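Local atomic coordinates of 4-alpha-glucanotransferase (Aquifex aeolicus, PDB entry 1TZ7), a protein that belongs to the amylomaltase (disproportionating enzyme) family of 4-alpha-glucanotransferases, built around a barrel of eight parallel strands. Residues Glu282-Leu294 against Pro333-Phe345. Sequence-based numbering, arbitrary orientation.
Unlike the reference sequence in segment 282-294: Leu294 (reference His).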
ATOM      1  N   GLU A 282      14.113 -13.245  15.008  1.00 29.43           N
ATOM      2  CA  GLU A 282      13.871 -13.608  16.394  1.00 32.86           C
ATOM      3  C   GLU A 282      15.135 -13.397  17.233  1.00 33.66           C
ATOM      4  O   GLU A 282      15.058 -13.028  18.400  1.00 33.44           O
ATOM      5  CB  GLU A 282      13.406 -15.069  16.485  1.00 35.74           C
ATOM      6  CG  GLU A 282      12.679 -15.410  17.779  1.00 49.45           C
ATOM      7  CD  GLU A 282      11.819 -16.662  17.661  1.00 47.53           C
ATOM      8  OE1 GLU A 282      11.168 -17.026  18.657  1.00 55.87           O
ATOM      9  OE2 GLU A 282      11.798 -17.280  16.573  1.00 56.16           O
ATOM     10  N   LYS A 283      16.294 -13.626  16.619  1.00 32.40           N
ATOM     11  CA  LYS A 283      17.578 -13.451  17.299  1.00 35.92           C
ATOM     12  C   LYS A 283      17.851 -11.974  17.642  1.00 33.98           C
ATOM     13  O   LYS A 283      18.446 -11.673  18.681  1.00 32.97           O
ATOM     14  CB  LYS A 283      18.712 -14.000  16.434  1.00 38.45           C
ATOM     15  CG  LYS A 283      20.067 -14.003  17.117  1.00 49.50           C
ATOM     16  CD  LYS A 283      21.147 -14.592  16.209  1.00 58.57           C
ATOM     17  CE  LYS A 283      22.543 -14.365  16.782  1.00 64.40           C
ATOM     18  NZ  LYS A 283      23.587 -14.363  15.726  1.00 68.70           N
ATOM     19  N   GLU A 284      17.416 -11.064  16.764  1.00 26.35           N
ATOM     20  CA  GLU A 284      17.578  -9.621  16.999  1.00 30.62           C
ATOM     21  C   GLU A 284      16.305  -8.993  17.602  1.00 31.85           C
ATOM     22  O   GLU A 284      16.089  -7.784  17.493  1.00 29.84           O
ATOM     23  CB  GLU A 284      17.968  -8.890  15.686  1.00 32.28           C
ATOM     24  CG  GLU A 284      17.021  -9.130  14.511  1.00 51.44           C
ATOM     25  CD  GLU A 284      16.637  -7.840  13.783  1.00 55.40           C
ATOM     26  OE1 GLU A 284      15.422  -7.585  13.629  1.00 33.68           O
ATOM     27  OE2 GLU A 284      17.553  -7.086  13.362  1.00 34.53           O
ATOM     28  N   GLY A 285      15.474  -9.823  18.236  1.00 26.01           N
ATOM     29  CA  GLY A 285      14.307  -9.338  18.968  1.00 32.52           C
ATOM     30  C   GLY A 285      13.273  -8.650  18.087  1.00 32.35           C
ATOM     31  O   GLY A 285      12.534  -7.784  18.554  1.00 26.59           O
ATOM     32  N   PHE A 286      13.227  -9.041  16.812  1.00 25.75           N
ATOM     33  CA  PHE A 286      12.265  -8.493  15.843  1.00 23.64           C
ATOM     34  C   PHE A 286      12.361  -6.969  15.719  1.00 20.03           C
ATOM     35  O   PHE A 286      11.368  -6.309  15.445  1.00 23.28           O
ATOM     36  CB  PHE A 286      10.818  -8.890  16.219  1.00 22.73           C
ATOM     37  CG  PHE A 286      10.592 -10.368  16.278  1.00 27.63           C
ATOM     38  CD1 PHE A 286      10.426 -11.013  17.501  1.00 23.69           C
ATOM     39  CD2 PHE A 286      10.544 -11.121  15.114  1.00 28.48           C
ATOM     40  CE1 PHE A 286      10.221 -12.383  17.557  1.00 37.82           C
ATOM     41  CE2 PHE A 286      10.339 -12.492  15.167  1.00 31.66           C
ATOM     42  CZ  PHE A 286      10.176 -13.123  16.388  1.00 29.44           C
ATOM     43  N   ARG A 287      13.552  -6.414  15.909  1.00 26.57           N
ATOM     44  CA  ARG A 287      13.686  -4.956  16.004  1.00 30.23           C
ATOM     45  C   ARG A 287      13.540  -4.256  14.643  1.00 31.67           C
ATOM     46  O   ARG A 287      13.159  -3.102  14.582  1.00 26.61           O
ATOM     47  CB  ARG A 287      15.000  -4.555  16.697  1.00 32.45           C
ATOM     48  CG  ARG A 287      16.306  -4.943  15.940  1.00 56.59           C
ATOM     49  CD  ARG A 287      17.619  -4.586  16.720  1.00 70.68           C
ATOM     50  NE  ARG A 287      17.487  -4.927  18.080  1.00 76.04           N
ATOM     51  CZ  ARG A 287      17.982  -5.985  18.724  1.00 77.79           C
ATOM     52  NH1 ARG A 287      18.841  -6.868  18.198  1.00 78.39           N
ATOM     53  NH2 ARG A 287      17.648  -6.089  19.974  1.00 74.98           N
ATOM     54  N   TRP A 288      13.829  -4.974  13.559  1.00 28.80           N
ATOM     55  CA  TRP A 288      13.605  -4.443  12.211  1.00 28.96           C
ATOM     56  C   TRP A 288      12.110  -4.283  11.943  1.00 20.69           C
ATOM     57  O   TRP A 288      11.673  -3.260  11.423  1.00 27.52           O
ATOM     58  CB  TRP A 288      14.227  -5.366  11.163  1.00 30.37           C
ATOM     59  CG  TRP A 288      14.101  -4.857   9.763  1.00 29.57           C
ATOM     60  CD1 TRP A 288      14.851  -3.885   9.174  1.00 41.88           C
ATOM     61  CD2 TRP A 288      13.171  -5.302   8.769  1.00 29.11           C
ATOM     62  NE1 TRP A 288      14.445  -3.694   7.874  1.00 34.85           N
ATOM     63  CE2 TRP A 288      13.414  -4.551   7.599  1.00 31.53           C
ATOM     64  CE3 TRP A 288      12.149  -6.262   8.746  1.00 29.72           C
ATOM     65  CZ2 TRP A 288      12.678  -4.731   6.422  1.00 30.27           C
ATOM     66  CZ3 TRP A 288      11.420  -6.436   7.575  1.00 31.06           C
ATOM     67  CH2 TRP A 288      11.692  -5.674   6.432  1.00 32.54           C
ATOM     68  N   TRP A 289      11.332  -5.293  12.313  1.00 24.79           N
ATOM     69  CA  TRP A 289       9.883  -5.234  12.155  1.00 26.22           C
ATOM     70  C   TRP A 289       9.270  -4.166  13.062  1.00 28.74           C
ATOM     71  O   TRP A 289       8.339  -3.474  12.671  1.00 28.21           O
ATOM     72  CB  TRP A 289       9.252  -6.606  12.440  1.00 30.99           C
ATOM     73  CG  TRP A 289       9.065  -7.413  11.206  1.00 30.22           C
ATOM     74  CD1 TRP A 289       9.809  -8.485  10.802  1.00 32.35           C
ATOM     75  CD2 TRP A 289       8.079  -7.207  10.191  1.00 27.80           C
ATOM     76  NE1 TRP A 289       9.339  -8.963   9.602  1.00 37.24           N
ATOM     77  CE2 TRP A 289       8.275  -8.195   9.205  1.00 36.25           C
ATOM     78  CE3 TRP A 289       7.036  -6.287  10.016  1.00 38.60           C
ATOM     79  CZ2 TRP A 289       7.475  -8.285   8.066  1.00 30.84           C
ATOM     80  CZ3 TRP A 289       6.242  -6.381   8.881  1.00 42.37           C
ATOM     81  CH2 TRP A 289       6.465  -7.370   7.927  1.00 33.38           C
ATOM     82  N   ILE A 290       9.804  -4.039  14.267  1.00 25.13           N
ATOM     83  CA  ILE A 290       9.377  -2.988  15.180  1.00 27.52           C
ATOM     84  C   ILE A 290       9.632  -1.605  14.572  1.00 25.04           C
ATOM     85  O   ILE A 290       8.784  -0.727  14.643  1.00 27.85           O
ATOM     86  CB  ILE A 290      10.110  -3.123  16.529  1.00 27.71           C
ATOM     87  CG1 ILE A 290       9.544  -4.308  17.312  1.00 29.06           C
ATOM     88  CG2 ILE A 290       9.984  -1.818  17.352  1.00 25.68           C
ATOM     89  CD1 ILE A 290      10.447  -4.799  18.413  1.00 25.90           C
ATOM     90  N   ARG A 291      10.808  -1.425  13.973  1.00 26.10           N
ATOM     91  CA  ARG A 291      11.149  -0.156  13.328  1.00 28.64           C
ATOM     92  C   ARG A 291      10.229   0.132  12.133  1.00 24.84           C
ATOM     93  O   ARG A 291       9.866   1.278  11.891  1.00 25.93           O
ATOM     94  CB  ARG A 291      12.619  -0.152  12.883  1.00 25.83           C
ATOM     95  CG  ARG A 291      13.611   0.133  14.024  1.00 48.63           C
ATOM     96  CD  ARG A 291      14.919   0.762  13.568  1.00 69.15           C
ATOM     97  NE  ARG A 291      15.593  -0.045  12.547  1.00 84.37           N
ATOM     98  CZ  ARG A 291      16.335  -1.127  12.805  1.00 84.55           C
ATOM     99  NH1 ARG A 291      16.902  -1.792  11.806  1.00 68.73           N
ATOM    100  NH2 ARG A 291      16.513  -1.542  14.058  1.00 81.44           N
ATOM    101  N   ARG A 292       9.852  -0.919  11.398  1.00 26.08           N
ATOM    102  CA  ARG A 292       8.896  -0.785  10.285  1.00 28.89           C
ATOM    103  C   ARG A 292       7.565  -0.241  10.778  1.00 33.62           C
ATOM    104  O   ARG A 292       6.966   0.627  10.148  1.00 28.43           O
ATOM    105  CB  ARG A 292       8.652  -2.142   9.618  1.00 32.14           C
ATOM    106  CG  ARG A 292       9.594  -2.475   8.522  1.00 43.16           C
ATOM    107  CD  ARG A 292       9.087  -3.578   7.604  1.00 41.76           C
ATOM    108  NE  ARG A 292       8.108  -3.085   6.635  1.00 35.25           N
ATOM    109  CZ  ARG A 292       7.394  -3.865   5.829  1.00 33.41           C
ATOM    110  NH1 ARG A 292       6.535  -3.326   4.976  1.00 33.30           N
ATOM    111  NH2 ARG A 292       7.540  -5.190   5.873  1.00 35.68           N
ATOM    112  N   VAL A 293       7.097  -0.773  11.900  1.00 29.57           N
ATOM    113  CA  VAL A 293       5.794  -0.408  12.435  1.00 28.73           C
ATOM    114  C   VAL A 293       5.831   1.009  12.981  1.00 24.41           C
ATOM    115  O   VAL A 293       4.969   1.817  12.670  1.00 28.33           O
ATOM    116  CB  VAL A 293       5.338  -1.399  13.536  1.00 30.15           C
ATOM    117  CG1 VAL A 293       4.090  -0.885  14.259  1.00 33.29           C
ATOM    118  CG2 VAL A 293       5.075  -2.769  12.933  1.00 33.49           C
ATOM    119  N   LEU A 294       6.849   1.309  13.788  1.00 24.87           N
ATOM    120  CA  LEU A 294       7.041   2.661  14.334  1.00 28.51           C
ATOM    121  C   LEU A 294       7.073   3.703  13.201  1.00 28.32           C
ATOM    122  O   LEU A 294       6.404   4.730  13.273  1.00 28.60           O
ATOM    123  CB  LEU A 294       8.348   2.730  15.159  1.00 31.78           C
ATOM    124  CG  LEU A 294       8.355   3.614  16.419  1.00 36.96           C
ATOM    125  CD1 LEU A 294       7.456   3.052  17.478  1.00 49.23           C
ATOM    126  CD2 LEU A 294       9.770   3.755  16.954  1.00 55.50           C
ATOM    127  N   PRO A 333       7.634 -17.401  12.927  1.00 31.27           N
ATOM    128  CA  PRO A 333       7.364 -17.233  14.360  1.00 28.42           C
ATOM    129  C   PRO A 333       6.348 -16.115  14.647  1.00 30.70           C
ATOM    130  O   PRO A 333       6.670 -15.154  15.335  1.00 29.59           O
ATOM    131  CB  PRO A 333       8.735 -16.868  14.920  1.00 30.26           C
ATOM    132  CG  PRO A 333       9.395 -16.086  13.806  1.00 34.81           C
ATOM    133  CD  PRO A 333       8.801 -16.610  12.495  1.00 33.30           C
ATOM    134  N   GLY A 334       5.137 -16.259  14.119  1.00 22.42           N
ATOM    135  CA  GLY A 334       4.131 -15.219  14.203  1.00 25.98           C
ATOM    136  C   GLY A 334       3.686 -14.952  15.628  1.00 24.60           C
ATOM    137  O   GLY A 334       3.480 -13.801  16.013  1.00 24.25           O
ATOM    138  N   LYS A 335       3.538 -16.016  16.412  1.00 22.27           N
ATOM    139  CA  LYS A 335       3.114 -15.887  17.805  1.00 28.87           C
ATOM    140  C   LYS A 335       4.104 -15.029  18.604  1.00 31.20           C
ATOM    141  O   LYS A 335       3.706 -14.144  19.353  1.00 27.78           O
ATOM    142  CB  LYS A 335       2.972 -17.270  18.456  1.00 30.82           C
ATOM    143  CG  LYS A 335       1.559 -17.881  18.335  1.00 45.76           C
ATOM    144  CD  LYS A 335       1.528 -19.065  17.361  1.00 75.79           C
ATOM    145  CE  LYS A 335       1.912 -20.367  18.048  1.00 67.21           C
ATOM    146  NZ  LYS A 335       0.755 -20.978  18.759  1.00 65.07           N
ATOM    147  N   THR A 336       5.395 -15.297  18.429  1.00 26.56           N
ATOM    148  CA  THR A 336       6.437 -14.552  19.140  1.00 28.30           C
ATOM    149  C   THR A 336       6.539 -13.116  18.636  1.00 27.71           C
ATOM    150  O   THR A 336       6.740 -12.192  19.418  1.00 29.51           O
ATOM    151  CB  THR A 336       7.814 -15.263  19.001  1.00 31.69           C
ATOM    152  OG1 THR A 336       7.756 -16.258  17.978  1.00 47.20           O
ATOM    153  CG2 THR A 336       8.145 -16.047  20.245  1.00 42.45           C
ATOM    154  N   LEU A 337       6.397 -12.936  17.325  1.00 25.04           N
ATOM    155  CA  LEU A 337       6.511 -11.615  16.713  1.00 25.44           C
ATOM    156  C   LEU A 337       5.409 -10.691  17.193  1.00 28.70           C
ATOM    157  O   LEU A 337       5.659  -9.547  17.549  1.00 26.75           O
ATOM    158  CB  LEU A 337       6.453 -11.723  15.183  1.00 30.73           C
ATOM    159  CG  LEU A 337       6.216 -10.404  14.433  1.00 25.82           C
ATOM    160  CD1 LEU A 337       7.380  -9.466  14.629  1.00 29.30           C
ATOM    161  CD2 LEU A 337       5.976 -10.657  12.954  1.00 29.56           C
ATOM    162  N   PHE A 338       4.183 -11.179  17.186  1.00 22.87           N
ATOM    163  CA  PHE A 338       3.052 -10.320  17.455  1.00 25.12           C
ATOM    164  C   PHE A 338       2.865 -10.083  18.958  1.00 21.64           C
ATOM    165  O   PHE A 338       2.325  -9.065  19.355  1.00 28.31           O
ATOM    166  CB  PHE A 338       1.783 -10.873  16.814  1.00 25.77           C
ATOM    167  CG  PHE A 338       1.637 -10.498  15.367  1.00 31.59           C
ATOM    168  CD1 PHE A 338       1.887 -11.422  14.367  1.00 31.88           C
ATOM    169  CD2 PHE A 338       1.271  -9.213  15.006  1.00 28.46           C
ATOM    170  CE1 PHE A 338       1.762 -11.068  13.036  1.00 32.63           C
ATOM    171  CE2 PHE A 338       1.147  -8.860  13.682  1.00 36.55           C
ATOM    172  CZ  PHE A 338       1.393  -9.787  12.698  1.00 34.93           C
ATOM    173  N   LYS A 339       3.334 -11.019  19.782  1.00 26.13           N
ATOM    174  CA  LYS A 339       3.376 -10.804  21.235  1.00 27.74           C
ATOM    175  C   LYS A 339       4.240  -9.586  21.561  1.00 30.59           C
ATOM    176  O   LYS A 339       3.872  -8.755  22.395  1.00 26.01           O
ATOM    177  CB  LYS A 339       3.923 -12.039  21.956  1.00 29.02           C
ATOM    178  CG  LYS A 339       3.871 -11.936  23.500  1.00 34.81           C
ATOM    179  CD  LYS A 339       4.078 -13.292  24.171  1.00 51.67           C
ATOM    180  CE  LYS A 339       3.680 -13.264  25.659  1.00 60.52           C
ATOM    181  NZ  LYS A 339       3.648 -11.889  26.217  1.00 63.22           N
ATOM    182  N   LYS A 340       5.384  -9.483  20.893  1.00 25.53           N
ATOM    183  CA  LYS A 340       6.279  -8.349  21.089  1.00 34.53           C
ATOM    184  C   LYS A 340       5.718  -7.075  20.459  1.00 26.10           C
ATOM    185  O   LYS A 340       5.789  -6.009  21.054  1.00 25.33           O
ATOM    186  CB  LYS A 340       7.664  -8.646  20.516  1.00 28.97           C
ATOM    187  CG  LYS A 340       8.802  -8.267  21.442  1.00 47.30           C
ATOM    188  CD  LYS A 340       9.884  -7.520  20.714  1.00 39.52           C
ATOM    189  CE  LYS A 340      10.918  -6.964  21.675  1.00 30.01           C
ATOM    190  NZ  LYS A 340      12.293  -7.363  21.305  1.00 28.19           N
ATOM    191  N   LEU A 341       5.157  -7.193  19.252  1.00 27.31           N
ATOM    192  CA  LEU A 341       4.603  -6.025  18.548  1.00 27.93           C
ATOM    193  C   LEU A 341       3.428  -5.413  19.320  1.00 31.01           C
ATOM    194  O   LEU A 341       3.292  -4.197  19.382  1.00 28.67           O
ATOM    195  CB  LEU A 341       4.153  -6.397  17.120  1.00 24.09           C
ATOM    196  CG  LEU A 341       5.262  -6.581  16.066  1.00 27.68           C
ATOM    197  CD1 LEU A 341       4.654  -6.928  14.715  1.00 28.84           C
ATOM    198  CD2 LEU A 341       6.136  -5.334  15.952  1.00 33.17           C
ATOM    199  N   LEU A 342       2.586  -6.259  19.905  1.00 24.26           N
ATOM    200  CA  LEU A 342       1.411  -5.778  20.641  1.00 26.68           C
ATOM    201  C   LEU A 342       1.798  -5.269  22.042  1.00 26.60           C
ATOM    202  O   LEU A 342       1.035  -4.563  22.675  1.00 25.97           O
ATOM    203  CB  LEU A 342       0.327  -6.881  20.748  1.00 28.67           C
ATOM    204  CG  LEU A 342      -0.799  -6.889  19.667  1.00 39.17           C
ATOM    205  CD1 LEU A 342      -1.291  -5.479  19.326  1.00 43.92           C
ATOM    206  CD2 LEU A 342      -0.355  -7.592  18.431  1.00 36.68           C
ATOM    207  N   SER A 343       2.985  -5.641  22.511  1.00 25.03           N
ATOM    208  CA  SER A 343       3.528  -5.075  23.741  1.00 24.58           C
ATOM    209  C   SER A 343       4.067  -3.670  23.485  1.00 24.86           C
ATOM    210  O   SER A 343       3.889  -2.763  24.305  1.00 24.78           O
ATOM    211  CB  SER A 343       4.635  -5.958  24.299  1.00 25.27           C
ATOM    212  OG  SER A 343       4.125  -7.181  24.766  1.00 25.62           O
ATOM    213  N   TYR A 344       4.722  -3.501  22.342  1.00 25.17           N
ATOM    214  CA  TYR A 344       5.259  -2.204  21.932  1.00 23.70           C
ATOM    215  C   TYR A 344       4.143  -1.277  21.459  1.00 29.39           C
ATOM    216  O   TYR A 344       4.217  -0.053  21.646  1.00 24.82           O
ATOM    217  CB  TYR A 344       6.278  -2.388  20.798  1.00 22.48           C
ATOM    218  CG  TYR A 344       7.691  -2.623  21.268  1.00 22.48           C
ATOM    219  CD1 TYR A 344       7.978  -3.602  22.212  1.00 24.45           C
ATOM    220  CD2 TYR A 344       8.742  -1.869  20.765  1.00 24.72           C
ATOM    221  CE1 TYR A 344       9.268  -3.820  22.642  1.00 26.97           C
ATOM    222  CE2 TYR A 344      10.042  -2.078  21.188  1.00 19.15           C
ATOM    223  CZ  TYR A 344      10.304  -3.051  22.120  1.00 19.54           C
ATOM    224  OH  TYR A 344      11.588  -3.255  22.543  1.00 19.14           O
ATOM    225  N   PHE A 345       3.112  -1.864  20.844  1.00 24.17           N
ATOM    226  CA  PHE A 345       2.007  -1.098  20.246  1.00 24.87           C
ATOM    227  C   PHE A 345       0.655  -1.644  20.724  1.00 27.81           C
ATOM    228  O   PHE A 345      -0.114  -2.202  19.931  1.00 26.69           O
ATOM    229  CB  PHE A 345       2.086  -1.167  18.720  1.00 27.19           C
ATOM    230  CG  PHE A 345       3.417  -0.765  18.174  1.00 34.94           C
ATOM    231  CD1 PHE A 345       4.333  -1.721  17.755  1.00 27.40           C
ATOM    232  CD2 PHE A 345       3.767   0.572  18.096  1.00 23.55           C
ATOM    233  CE1 PHE A 345       5.580  -1.341  17.262  1.00 31.32           C
ATOM    234  CE2 PHE A 345       5.004   0.954  17.605  1.00 27.54           C
ATOM    235  CZ  PHE A 345       5.913   0.000  17.191  1.00 27.78           C
TER
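Three CH-pi contacts bind Glu282-Leu294 to Pro333-Phe345. The Phe286 ring lies flat on the backbone of Leu337, whose CA stands 3.9 Å from the ring centroid, nearly on the ring normal; CA of Glu282 lies over the opposite face, and Pro333 CG meets the ring edge in plane. Farther along, Ile290 CD1 sits over the Tyr344 ring, 4.1 Å from its centroid. Val293 CG1, anti to the backbone N (chi1 170°), reaches a face of Phe345 at 3.5 Å from the centroid, while Leu294 CD1 comes to the edge of that same ring.

Apolar side-chain contacts add to these: Leu337 CD1 touches Phe286 CD2 at 3.6 Å, and the Ile290 and Leu341 side chains run alongside each other in opposite senses, with Ile290 CG1 3.8 Å from Leu341 CD2.

One hydrogen bond joins the segments. Lys340 NZ donates to Gly285 O at 2.8 Å, in the carbonyl plane and on a lone pair (C=O...N angle 122°). Its acceptor belongs to the positive-phi C-prime residue of a Schellman motif ending helix 278-283, so the lysine ties helix 334-344 to that turn.

The axes of helices 287-294 and 334-344 cross at -44°, 10.5 Å apart. Val293 packs the helix pair against Leu303 and Phe350 of the neighbouring strands 302-305 and 350-352 of the eight-stranded parallel barrel, Leu341 also meets Phe350, and Trp278 of helix 278-283 touches Phe286, Pro333 and Leu337.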